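Local coordinates for 1,3-alpha-isomaltosidase (Kribbella flavida DSM 17836, PDB 5X3I), which hydrolyses the alpha-1,3-glucosidic linkages of the cyclic tetrasaccharide cyclobis-(1-6)-alpha-nigerosyl inside the cell, releasing isomaltose, at residues W248-S251 / L256-E259; A271-E274 / T279-T282; R317-R322 / H383-K388. The protein carries 1 engineered substitution. All coordinates share one frame; numbering follows the deposited sequence.

Interaction 1: residues W248-S251 / L256-E259; sequences WYSS and LTVE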
ATOM      1  N   TRP A 248      -8.982  15.184   0.005  1.00 18.34           N
ATOM      2  CA  TRP A 248     -10.017  14.680  -0.905  1.00 17.67           C
ATOM      3  C   TRP A 248      -9.974  15.414  -2.244  1.00 19.14           C
ATOM      4  O   TRP A 248      -9.621  16.582  -2.311  1.00 19.57           O
ATOM      5  CB  TRP A 248     -11.414  14.841  -0.308  1.00 16.70           C
ATOM      6  CG  TRP A 248     -11.710  14.088   0.948  1.00 15.57           C
ATOM      7  CD1 TRP A 248     -12.382  12.908   1.056  1.00 14.28           C
ATOM      8  CD2 TRP A 248     -11.396  14.493   2.278  1.00 15.01           C
ATOM      9  NE1 TRP A 248     -12.485  12.544   2.373  1.00 14.09           N
ATOM     10  CE2 TRP A 248     -11.889  13.502   3.143  1.00 14.87           C
ATOM     11  CE3 TRP A 248     -10.745  15.598   2.824  1.00 15.06           C
ATOM     12  CZ2 TRP A 248     -11.746  13.581   4.521  1.00 17.81           C
ATOM     13  CZ3 TRP A 248     -10.604  15.669   4.191  1.00 15.28           C
ATOM     14  CH2 TRP A 248     -11.104  14.670   5.023  1.00 16.24           C
ATOM     15  N   TYR A 249     -10.358  14.730  -3.308  1.00 21.46           N
ATOM     16  CA  TYR A 249     -10.226  15.285  -4.643  1.00 20.44           C
ATOM     17  C   TYR A 249     -11.457  15.003  -5.480  1.00 21.47           C
ATOM     18  O   TYR A 249     -12.031  13.917  -5.411  1.00 24.75           O
ATOM     19  CB  TYR A 249      -8.976  14.720  -5.329  1.00 20.18           C
ATOM     20  CG  TYR A 249      -7.730  14.981  -4.535  1.00 18.39           C
ATOM     21  CD1 TYR A 249      -7.312  14.095  -3.557  1.00 18.18           C
ATOM     22  CD2 TYR A 249      -6.990  16.130  -4.735  1.00 17.81           C
ATOM     23  CE1 TYR A 249      -6.189  14.336  -2.816  1.00 16.17           C
ATOM     24  CE2 TYR A 249      -5.863  16.383  -3.998  1.00 18.09           C
ATOM     25  CZ  TYR A 249      -5.464  15.475  -3.042  1.00 16.95           C
ATOM     26  OH  TYR A 249      -4.355  15.729  -2.286  1.00 16.63           O
ATOM     27  N   SER A 250     -11.881  16.000  -6.246  1.00 23.24           N
ATOM     28  CA  SER A 250     -12.919  15.797  -7.243  1.00 23.64           C
ATOM     29  C   SER A 250     -12.715  16.757  -8.398  1.00 22.52           C
ATOM     30  O   SER A 250     -12.297  17.894  -8.213  1.00 28.22           O
ATOM     31  CB  SER A 250     -14.313  15.979  -6.636  1.00 27.10           C
ATOM     32  OG  SER A 250     -14.484  17.312  -6.208  1.00 29.84           O
ATOM     33  N   SER A 251     -13.006  16.306  -9.602  1.00 23.44           N
ATOM     34  CA  SER A 251     -12.908  17.214 -10.728  1.00 27.54           C
ATOM     35  C   SER A 251     -14.159  17.114 -11.595  1.00 28.87           C
ATOM     36  O   SER A 251     -14.694  16.038 -11.837  1.00 29.25           O
ATOM     37  CB  SER A 251     -11.636  16.948 -11.543  1.00 24.85           C
ATOM     38  OG  SER A 251     -11.532  15.590 -11.920  1.00 27.58           O
ATOM     39  N   LEU A 256     -10.359  21.430 -10.633  1.00 27.14           N
ATOM     40  CA  LEU A 256     -10.044  20.362  -9.693  1.00 26.15           C
ATOM     41  C   LEU A 256     -10.235  20.873  -8.275  1.00 23.95           C
ATOM     42  O   LEU A 256      -9.535  21.780  -7.837  1.00 23.76           O
ATOM     43  CB  LEU A 256      -8.613  19.852  -9.879  1.00 22.81           C
ATOM     44  CG  LEU A 256      -8.069  18.973  -8.741  1.00 22.23           C
ATOM     45  CD1 LEU A 256      -8.828  17.660  -8.642  1.00 21.06           C
ATOM     46  CD2 LEU A 256      -6.576  18.718  -8.904  1.00 20.77           C
ATOM     47  N   THR A 257     -11.190  20.294  -7.560  1.00 24.28           N
ATOM     48  CA  THR A 257     -11.458  20.713  -6.194  1.00 23.30           C
ATOM     49  C   THR A 257     -10.630  19.906  -5.202  1.00 22.25           C
ATOM     50  O   THR A 257     -10.668  18.682  -5.218  1.00 23.36           O
ATOM     51  CB  THR A 257     -12.951  20.568  -5.838  1.00 24.44           C
ATOM     52  OG1 THR A 257     -13.745  21.379  -6.716  1.00 24.37           O
ATOM     53  CG2 THR A 257     -13.183  20.993  -4.401  1.00 24.08           C
ATOM     54  N   VAL A 258      -9.901  20.599  -4.335  1.00 23.86           N
ATOM     55  CA  VAL A 258      -9.059  19.966  -3.324  1.00 22.62           C
ATOM     56  C   VAL A 258      -9.507  20.321  -1.910  1.00 23.31           C
ATOM     57  O   VAL A 258      -9.557  21.493  -1.548  1.00 25.18           O
ATOM     58  CB  VAL A 258      -7.574  20.372  -3.488  1.00 22.39           C
ATOM     59  CG1 VAL A 258      -6.711  19.687  -2.438  1.00 19.61           C
ATOM     60  CG2 VAL A 258      -7.076  20.036  -4.880  1.00 19.91           C
ATOM     61  N   GLU A 259      -9.820  19.302  -1.116  1.00 22.00           N
ATOM     62  CA  GLU A 259     -10.233  19.485   0.271  1.00 19.53           C
ATOM     63  C   GLU A 259      -9.169  18.906   1.200  1.00 20.69           C
ATOM     64  O   GLU A 259      -8.655  17.808   0.964  1.00 20.04           O
ATOM     65  CB  GLU A 259     -11.594  18.825   0.520  1.00 20.08           C
ATOM     66  CG  GLU A 259     -12.286  19.230   1.808  1.00 19.42           C
ATOM     67  CD  GLU A 259     -13.737  18.768   1.870  1.00 21.48           C
ATOM     68  OE1 GLU A 259     -14.414  18.743   0.826  1.00 26.62           O
ATOM     69  OE2 GLU A 259     -14.201  18.409   2.966  1.00 25.01           O
TER
HETATM   70  O   HOH W   1     -14.273  20.473  -9.112  1.00 28.47           O
HETATM   71  O   HOH W   2     -13.013  17.072  -3.256  1.00 31.41           O

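Interaction 2: residues A271-E274 / T279-T282; sequences AIYE and TVLT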
ATOM      1  N   ALA A 271       2.618  23.319  -2.890  1.00 25.37           N
ATOM      2  CA  ALA A 271       3.770  23.457  -3.770  1.00 19.92           C
ATOM      3  C   ALA A 271       3.332  23.288  -5.212  1.00 21.02           C
ATOM      4  O   ALA A 271       2.549  22.402  -5.532  1.00 24.99           O
ATOM      5  CB  ALA A 271       4.866  22.442  -3.411  1.00 21.55           C
ATOM      6  N   ILE A 272       3.821  24.167  -6.074  1.00 22.87           N
ATOM      7  CA  ILE A 272       3.561  24.079  -7.501  1.00 21.51           C
ATOM      8  C   ILE A 272       4.865  23.795  -8.235  1.00 21.85           C
ATOM      9  O   ILE A 272       5.862  24.457  -7.991  1.00 25.77           O
ATOM     10  CB  ILE A 272       2.943  25.375  -8.049  1.00 26.92           C
ATOM     11  CG1 ILE A 272       1.624  25.673  -7.337  1.00 24.48           C
ATOM     12  CG2 ILE A 272       2.713  25.266  -9.548  1.00 26.27           C
ATOM     13  CD1 ILE A 272       0.571  24.630  -7.565  1.00 25.74           C
ATOM     14  N   TYR A 273       4.863  22.805  -9.121  1.00 23.61           N
ATOM     15  CA  TYR A 273       6.067  22.489  -9.888  1.00 24.60           C
ATOM     16  C   TYR A 273       5.792  22.704 -11.362  1.00 23.77           C
ATOM     17  O   TYR A 273       4.749  22.300 -11.859  1.00 26.45           O
ATOM     18  CB  TYR A 273       6.528  21.046  -9.644  1.00 21.41           C
ATOM     19  CG  TYR A 273       6.527  20.626  -8.194  1.00 17.29           C
ATOM     20  CD1 TYR A 273       7.469  21.115  -7.311  1.00 17.82           C
ATOM     21  CD2 TYR A 273       5.589  19.735  -7.715  1.00 18.73           C
ATOM     22  CE1 TYR A 273       7.475  20.724  -5.987  1.00 17.94           C
ATOM     23  CE2 TYR A 273       5.587  19.341  -6.395  1.00 17.51           C
ATOM     24  CZ  TYR A 273       6.531  19.841  -5.538  1.00 17.75           C
ATOM     25  OH  TYR A 273       6.523  19.461  -4.223  1.00 19.68           O
ATOM     26  N   GLU A 274       6.733  23.323 -12.066  1.00 26.14           N
ATOM     27  CA  GLU A 274       6.528  23.620 -13.480  1.00 29.08           C
ATOM     28  C   GLU A 274       7.576  22.955 -14.363  1.00 27.52           C
ATOM     29  O   GLU A 274       8.738  22.878 -13.992  1.00 26.78           O
ATOM     30  CB  GLU A 274       6.540  25.132 -13.701  1.00 29.63           C
ATOM     31  CG  GLU A 274       5.734  25.894 -12.662  1.00 31.72           C
ATOM     32  CD  GLU A 274       4.846  26.950 -13.267  1.00 41.85           C
ATOM     33  OE1 GLU A 274       3.700  27.110 -12.795  1.00 41.39           O
ATOM     34  OE2 GLU A 274       5.295  27.629 -14.214  1.00 57.08           O
ATOM     35  N   THR A 279      10.568  16.931 -15.050  1.00 22.12           N
ATOM     36  CA  THR A 279      11.011  18.071 -14.256  1.00 20.59           C
ATOM     37  C   THR A 279      10.030  18.372 -13.118  1.00 18.20           C
ATOM     38  O   THR A 279      10.434  18.758 -12.033  1.00 19.96           O
ATOM     39  CB  THR A 279      11.193  19.325 -15.128  1.00 24.68           C
ATOM     40  OG1 THR A 279      12.157  19.054 -16.149  1.00 25.88           O
ATOM     41  CG2 THR A 279      11.681  20.501 -14.294  1.00 22.21           C
ATOM     42  N   VAL A 280       8.746  18.180 -13.372  1.00 21.94           N
ATOM     43  CA  VAL A 280       7.746  18.290 -12.314  1.00 19.68           C
ATOM     44  C   VAL A 280       8.036  17.259 -11.222  1.00 21.28           C
ATOM     45  O   VAL A 280       8.068  17.588 -10.040  1.00 22.04           O
ATOM     46  CB  VAL A 280       6.323  18.099 -12.852  1.00 19.73           C
ATOM     47  CG1 VAL A 280       5.345  17.857 -11.713  1.00 20.05           C
ATOM     48  CG2 VAL A 280       5.892  19.318 -13.665  1.00 22.16           C
ATOM     49  N   LEU A 281       8.277  16.019 -11.628  1.00 18.82           N
ATOM     50  CA  LEU A 281       8.580  14.968 -10.665  1.00 19.03           C
ATOM     51  C   LEU A 281       9.855  15.286  -9.879  1.00 18.61           C
ATOM     52  O   LEU A 281       9.912  15.065  -8.674  1.00 20.27           O
ATOM     53  CB  LEU A 281       8.690  13.617 -11.369  1.00 18.39           C
ATOM     54  CG  LEU A 281       8.828  12.378 -10.478  1.00 19.23           C
ATOM     55  CD1 LEU A 281       7.827  12.416  -9.321  1.00 15.68           C
ATOM     56  CD2 LEU A 281       8.635  11.132 -11.322  1.00 17.47           C
ATOM     57  N   THR A 282      10.854  15.843 -10.556  1.00 19.43           N
ATOM     58  CA  THR A 282      12.112  16.184  -9.904  1.00 18.31           C
ATOM     59  C   THR A 282      11.884  17.167  -8.763  1.00 18.18           C
ATOM     60  O   THR A 282      12.451  17.023  -7.685  1.00 22.66           O
ATOM     61  CB  THR A 282      13.121  16.786 -10.900  1.00 18.07           C
ATOM     62  OG1 THR A 282      13.429  15.828 -11.915  1.00 22.89           O
ATOM     63  CG2 THR A 282      14.398  17.203 -10.193  1.00 19.96           C
TER

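Interaction 3: residues R317-R322 / H383-K388; sequences RMDTHR and HARGIK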
ATOM      1  N   ARG A 317      10.688 -26.381  -2.518  1.00 16.23           N
ATOM      2  CA  ARG A 317      10.226 -25.479  -3.566  1.00 13.11           C
ATOM      3  C   ARG A 317      11.405 -24.891  -4.360  1.00 11.45           C
ATOM      4  O   ARG A 317      11.339 -24.787  -5.580  1.00 13.03           O
ATOM      5  CB  ARG A 317       9.364 -24.347  -2.968  1.00 14.49           C
ATOM      6  CG  ARG A 317       8.048 -24.804  -2.296  1.00 14.37           C
ATOM      7  CD  ARG A 317       7.017 -25.405  -3.266  1.00 14.59           C
ATOM      8  NE  ARG A 317       5.855 -25.908  -2.532  1.00 16.29           N
ATOM      9  CZ  ARG A 317       5.751 -27.138  -2.043  1.00 15.55           C
ATOM     10  NH1 ARG A 317       6.732 -28.012  -2.230  1.00 17.21           N
ATOM     11  NH2 ARG A 317       4.676 -27.497  -1.357  1.00 15.51           N
ATOM     12  N   MET A 318      12.479 -24.515  -3.671  1.00 10.75           N
ATOM     13  CA  MET A 318      13.641 -23.961  -4.362  1.00 12.04           C
ATOM     14  C   MET A 318      14.383 -25.058  -5.143  1.00 12.74           C
ATOM     15  O   MET A 318      14.901 -24.807  -6.215  1.00 13.66           O
ATOM     16  CB  MET A 318      14.586 -23.265  -3.377  1.00 12.80           C
ATOM     17  CG  MET A 318      14.017 -21.998  -2.729  1.00 13.27           C
ATOM     18  SD  MET A 318      13.499 -20.736  -3.911  1.00 14.67           S
ATOM     19  CE  MET A 318      11.749 -21.057  -4.034  1.00  9.71           C
ATOM     20  N   ASP A 319      14.406 -26.271  -4.606  1.00 14.13           N
ATOM     21  CA  ASP A 319      14.996 -27.393  -5.329  1.00 16.15           C
ATOM     22  C   ASP A 319      14.228 -27.613  -6.630  1.00 14.51           C
ATOM     23  O   ASP A 319      14.821 -27.885  -7.666  1.00 15.39           O
ATOM     24  CB  ASP A 319      15.002 -28.678  -4.487  1.00 15.92           C
ATOM     25  CG  ASP A 319      16.134 -28.714  -3.475  1.00 17.16           C
ATOM     26  OD1 ASP A 319      16.945 -27.782  -3.440  1.00 17.76           O
ATOM     27  OD2 ASP A 319      16.217 -29.691  -2.711  1.00 21.45           O
ATOM     28  N   THR A 320      12.910 -27.443  -6.581  1.00 15.34           N
ATOM     29  CA  THR A 320      12.110 -27.637  -7.782  1.00 15.93           C
ATOM     30  C   THR A 320      12.428 -26.558  -8.820  1.00 14.39           C
ATOM     31  O   THR A 320      12.564 -26.869  -9.995  1.00 16.60           O
ATOM     32  CB  THR A 320      10.597 -27.673  -7.473  1.00 14.63           C
ATOM     33  OG1 THR A 320      10.317 -28.802  -6.638  1.00 19.54           O
ATOM     34  CG2 THR A 320       9.795 -27.812  -8.758  1.00 13.05           C
ATOM     35  N   HIS A 321      12.576 -25.308  -8.380  1.00 14.17           N
ATOM     36  CA  HIS A 321      13.030 -24.235  -9.264  1.00 14.78           C
ATOM     37  C   HIS A 321      14.323 -24.638  -9.965  1.00 15.37           C
ATOM     38  O   HIS A 321      14.455 -24.487 -11.178  1.00 17.61           O
ATOM     39  CB  HIS A 321      13.264 -22.931  -8.489  1.00 13.81           C
ATOM     40  CG  HIS A 321      12.152 -21.933  -8.613  1.00 13.50           C
ATOM     41  ND1 HIS A 321      12.052 -21.056  -9.672  1.00 13.29           N
ATOM     42  CD2 HIS A 321      11.100 -21.663  -7.802  1.00 13.87           C
ATOM     43  CE1 HIS A 321      10.983 -20.294  -9.510  1.00 14.26           C
ATOM     44  NE2 HIS A 321      10.390 -20.642  -8.384  1.00 13.81           N
ATOM     45  N   ARG A 322      15.279 -25.134  -9.183  1.00 14.01           N
ATOM     46  CA  ARG A 322      16.567 -25.556  -9.726  1.00 15.84           C
ATOM     47  C   ARG A 322      16.405 -26.698 -10.726  1.00 13.49           C
ATOM     48  O   ARG A 322      16.949 -26.652 -11.811  1.00 16.28           O
ATOM     49  CB  ARG A 322      17.519 -26.001  -8.607  1.00 16.10           C
ATOM     50  CG  ARG A 322      18.817 -26.624  -9.130  1.00 16.00           C
ATOM     51  CD  ARG A 322      19.472 -27.539  -8.098  1.00 19.37           C
ATOM     52  NE  ARG A 322      18.608 -28.649  -7.720  1.00 17.53           N
ATOM     53  CZ  ARG A 322      18.781 -29.377  -6.622  1.00 18.19           C
ATOM     54  NH1 ARG A 322      19.792 -29.111  -5.800  1.00 18.68           N
ATOM     55  NH2 ARG A 322      17.948 -30.369  -6.346  1.00 17.05           N
ATOM     56  N   HIS A 383      22.176 -18.954  -0.573  1.00 12.96           N
ATOM     57  CA  HIS A 383      23.175 -17.971  -0.969  1.00 14.05           C
ATOM     58  C   HIS A 383      24.191 -18.580  -1.942  1.00 17.87           C
ATOM     59  O   HIS A 383      24.579 -17.937  -2.916  1.00 16.21           O
ATOM     60  CB  HIS A 383      23.886 -17.392   0.256  1.00 14.98           C
ATOM     61  CG  HIS A 383      23.088 -16.351   0.989  1.00 13.85           C
ATOM     62  ND1 HIS A 383      23.483 -15.828   2.199  1.00 15.54           N
ATOM     63  CD2 HIS A 383      21.922 -15.741   0.679  1.00 13.84           C
ATOM     64  CE1 HIS A 383      22.599 -14.930   2.601  1.00 13.89           C
ATOM     65  NE2 HIS A 383      21.639 -14.858   1.697  1.00 13.62           N
ATOM     66  N   ALA A 384      24.582 -19.828  -1.690  1.00 15.77           N
ATOM     67  CA  ALA A 384      25.527 -20.527  -2.565  1.00 15.73           C
ATOM     68  C   ALA A 384      24.966 -20.648  -3.984  1.00 16.29           C
ATOM     69  O   ALA A 384      25.707 -20.577  -4.956  1.00 19.45           O
ATOM     70  CB  ALA A 384      25.870 -21.911  -2.000  1.00 17.38           C
ATOM     71  N   ARG A 385      23.648 -20.787  -4.093  1.00 16.13           N
ATOM     72  CA  ARG A 385      23.000 -20.841  -5.393  1.00 17.59           C
ATOM     73  C   ARG A 385      22.679 -19.450  -5.944  1.00 15.88           C
ATOM     74  O   ARG A 385      22.071 -19.330  -6.995  1.00 19.58           O
ATOM     75  CB  ARG A 385      21.715 -21.663  -5.325  1.00 16.68           C
ATOM     76  CG  ARG A 385      21.901 -23.047  -4.756  1.00 16.70           C
ATOM     77  CD  ARG A 385      20.599 -23.798  -4.764  1.00 16.22           C
ATOM     78  NE  ARG A 385      20.686 -25.050  -4.026  1.00 20.14           N
ATOM     79  CZ  ARG A 385      19.686 -25.917  -3.905  1.00 18.09           C
ATOM     80  NH1 ARG A 385      18.516 -25.681  -4.480  1.00 17.84           N
ATOM     81  NH2 ARG A 385      19.859 -27.027  -3.220  1.00 20.10           N
ATOM     82  N   GLY A 386      23.058 -18.406  -5.219  1.00 17.89           N
ATOM     83  CA  GLY A 386      22.811 -17.043  -5.659  1.00 15.69           C
ATOM     84  C   GLY A 386      21.396 -16.547  -5.383  1.00 16.39           C
ATOM     85  O   GLY A 386      20.939 -15.593  -5.987  1.00 19.22           O
ATOM     86  N   ILE A 387      20.710 -17.191  -4.454  1.00 15.89           N
ATOM     87  CA  ILE A 387      19.347 -16.814  -4.093  1.00 14.10           C
ATOM     88  C   ILE A 387      19.326 -16.050  -2.772  1.00 15.32           C
ATOM     89  O   ILE A 387      19.878 -16.522  -1.779  1.00 14.18           O
ATOM     90  CB  ILE A 387      18.447 -18.056  -3.978  1.00 14.91           C
ATOM     91  CG1 ILE A 387      18.481 -18.865  -5.279  1.00 16.78           C
ATOM     92  CG2 ILE A 387      17.022 -17.657  -3.617  1.00 16.30           C
ATOM     93  CD1 ILE A 387      17.785 -20.213  -5.190  1.00 15.81           C
ATOM     94  N   LYS A 388      18.728 -14.860  -2.782  1.00 14.57           N
ATOM     95  CA  LYS A 388      18.548 -14.044  -1.573  1.00 12.82           C
ATOM     96  C   LYS A 388      17.348 -14.477  -0.724  1.00 13.41           C
ATOM     97  O   LYS A 388      16.410 -15.096  -1.218  1.00 12.74           O
ATOM     98  CB  LYS A 388      18.418 -12.564  -1.941  1.00 13.13           C
ATOM     99  CG  LYS A 388      19.557 -12.041  -2.807  1.00 11.41           C
ATOM    100  CD  LYS A 388      20.920 -12.259  -2.141  1.00 12.72           C
ATOM    101  CE  LYS A 388      22.042 -11.705  -3.020  1.00 15.75           C
ATOM    102  NZ  LYS A 388      23.319 -11.633  -2.278  1.00 23.46           N
TER
HETATM  103  O   HOH W   3      17.185 -23.631  -6.072  1.00 20.48           O
HETATM  104  O   HOH W   4      18.699 -29.925  -1.969  1.00 28.79           O

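Interaction 1: residues W248-S251 / L256-E259
Ser-250 O receives the amide of Thr-257 at 2.7 Å (Thr-257 N to Ser-250 O), the donor standing nearly on the extended C=O line at 173°. A water held by Thr-257 OG1 at 2.6 Å gives the same Ser-250 O a second, weak bond. The return bond, Ser-250 N to Thr-257 O, measures 3.1 Å, and two more join Trp-248 and Glu-259, whose N and O atoms pair reciprocally. These are the hydrogen-bonded pairs of a beta hairpin, strands 247-252 and 255-261, probably part of the galactose mutarotase-like N-terminal domain of family 31. Tyr-249 and Val-258 form a non-hydrogen-bonded pair between them; their side chains run side by side, Tyr-249 CE2 resting 3.8 Å from Val-258 CG1. On that buried face Leu-256, its CG anti to the backbone N (chi1 166°), brings CD1 to 3.5 Å from Ser-250 O, and strand 237-241 packs against Tyr-249, Leu-256 and Val-258. The other face is more polar: the indole of Trp-248 turns its CE3 edge to Glu-259 O at 3.6 Å, near the ring plane, while the Glu-259 carboxylate reaches Arg-173 and Arg-175 of strand 170-179 in salt bridges.

Interaction 2: residues A271-E274 / T279-T282
This is a small apolar contact across a strand-to-helix connection: the end of strand 267-274, next to strand 237-241 in a mixed sheet, turns through a short link into helix 277-288, whose first turns lie against the strand just left. No hydrogen bond joins residues 271-274 to 279-282, and the buried surface, 179 Å² over both sides, comes mainly from Tyr-273 and Val-280. Their CA atoms stand 5.1 Å apart, close enough for the two branches of the valine to divide the work. Val-280 CG1, anti to the backbone N (chi1 165°), meets Tyr-273 CB at 4.0 Å, whereas CG2 lies 3.7 Å from Tyr-273 O and also touches the carbonyl carbon of Glu-274. The tyrosine thus touches the valine side chain with the root of its own side chain. The near part of the ring, CG and CD2, still passes close to Val-280 O; the far end leads on toward the later part of the helix, where Phe-284 packs on it and the phenol OH is hydrogen-bonded to Glu-287 OE2. Tyr-273 is therefore held to helix 277-288 at both its beta carbon and its hydroxyl, with Phe-226 of strand 223-230 touching it as well. Val-280 is buried, with His-228 of that same strand against it. Glu-274 turns its carboxylate from the helix to a salt bridge with Arg-158. At the exposed margin Thr-279 turns OG1 back to Asp-276 OD1, while its methyl carbon CG2 sits 3.8 Å from Glu-274 O.

Interaction 3: residues R317-R322 / H383-K388
The backbones of residues 317-322 and 383-388 stay well apart, the nearest CA pairs (Met-318 with Ile-387, Arg-322 with Arg-385) being 9.1 Å from each other, and the second segment leaves helix 375-384 through a Schellman motif in which Gly-386 takes a positive phi. Long side chains span this interval between helix 311-323 and the C-terminal end of the neighbouring helix 375-384 of the TIM barrel. Arg-385, extended from CG to NE, reaches across and grips a single carboxylate oxygen end-on with two nitrogens: NH1 lies 2.8 Å and NH2 3.0 Å from Asp-319 OD1. The oxygen sits close to the guanidinium plane, and the two flat groups are nearly coplanar, 18° apart. One water accepts from Arg-385 NH1 and donates to Met-318 O at 2.6 Å; a second donates to Asp-319 OD2 and accepts a weak bond from Arg-385 NH2. Arg-322 bends at chi3 (60°) to lay its guanidinium over a face of Arg-385, with planes at 26° and centres 4.5 Å apart. Both cations share Asp-319 OD1, although Arg-322 NH1 stands a long 3.9 Å from it and directs no N-H there. Arg-385 NE forms a salt bridge with Glu-381, in the last turn of helix 375-384. A leucine in place of Arg-385 would probably leave Asp-319 without its two-pronged mate and cut the water link to Met-318 O. The two acids probably balance the charge of the stacked cations, which would make this mainly an electrostatic tie between helix 311-323 and the turn that ends helix 375-384.

How the interactions relate
Interactions 1 and 2 are neighbours in sequence and space: strand 255-261, the second arm of the hairpin, is followed by strand 267-274, where interaction 2 begins. Their centres are about 19 Å apart and their nearest atoms about 9 Å, without touching. Strand 237-241 connects them, packing on the buried face of interaction 1 and pairing through its backbone with residues 271-274. Interaction 3 belongs to the TIM-barrel domain, its centre about 49 Å from that of interaction 1 and on the opposite side of the chain's centre, and about 44 Å from that of interaction 2. All three lie away from the active site, where the probable nucleophile position carries the engineered Ala-471 and Asp-536 is the probable proton donor.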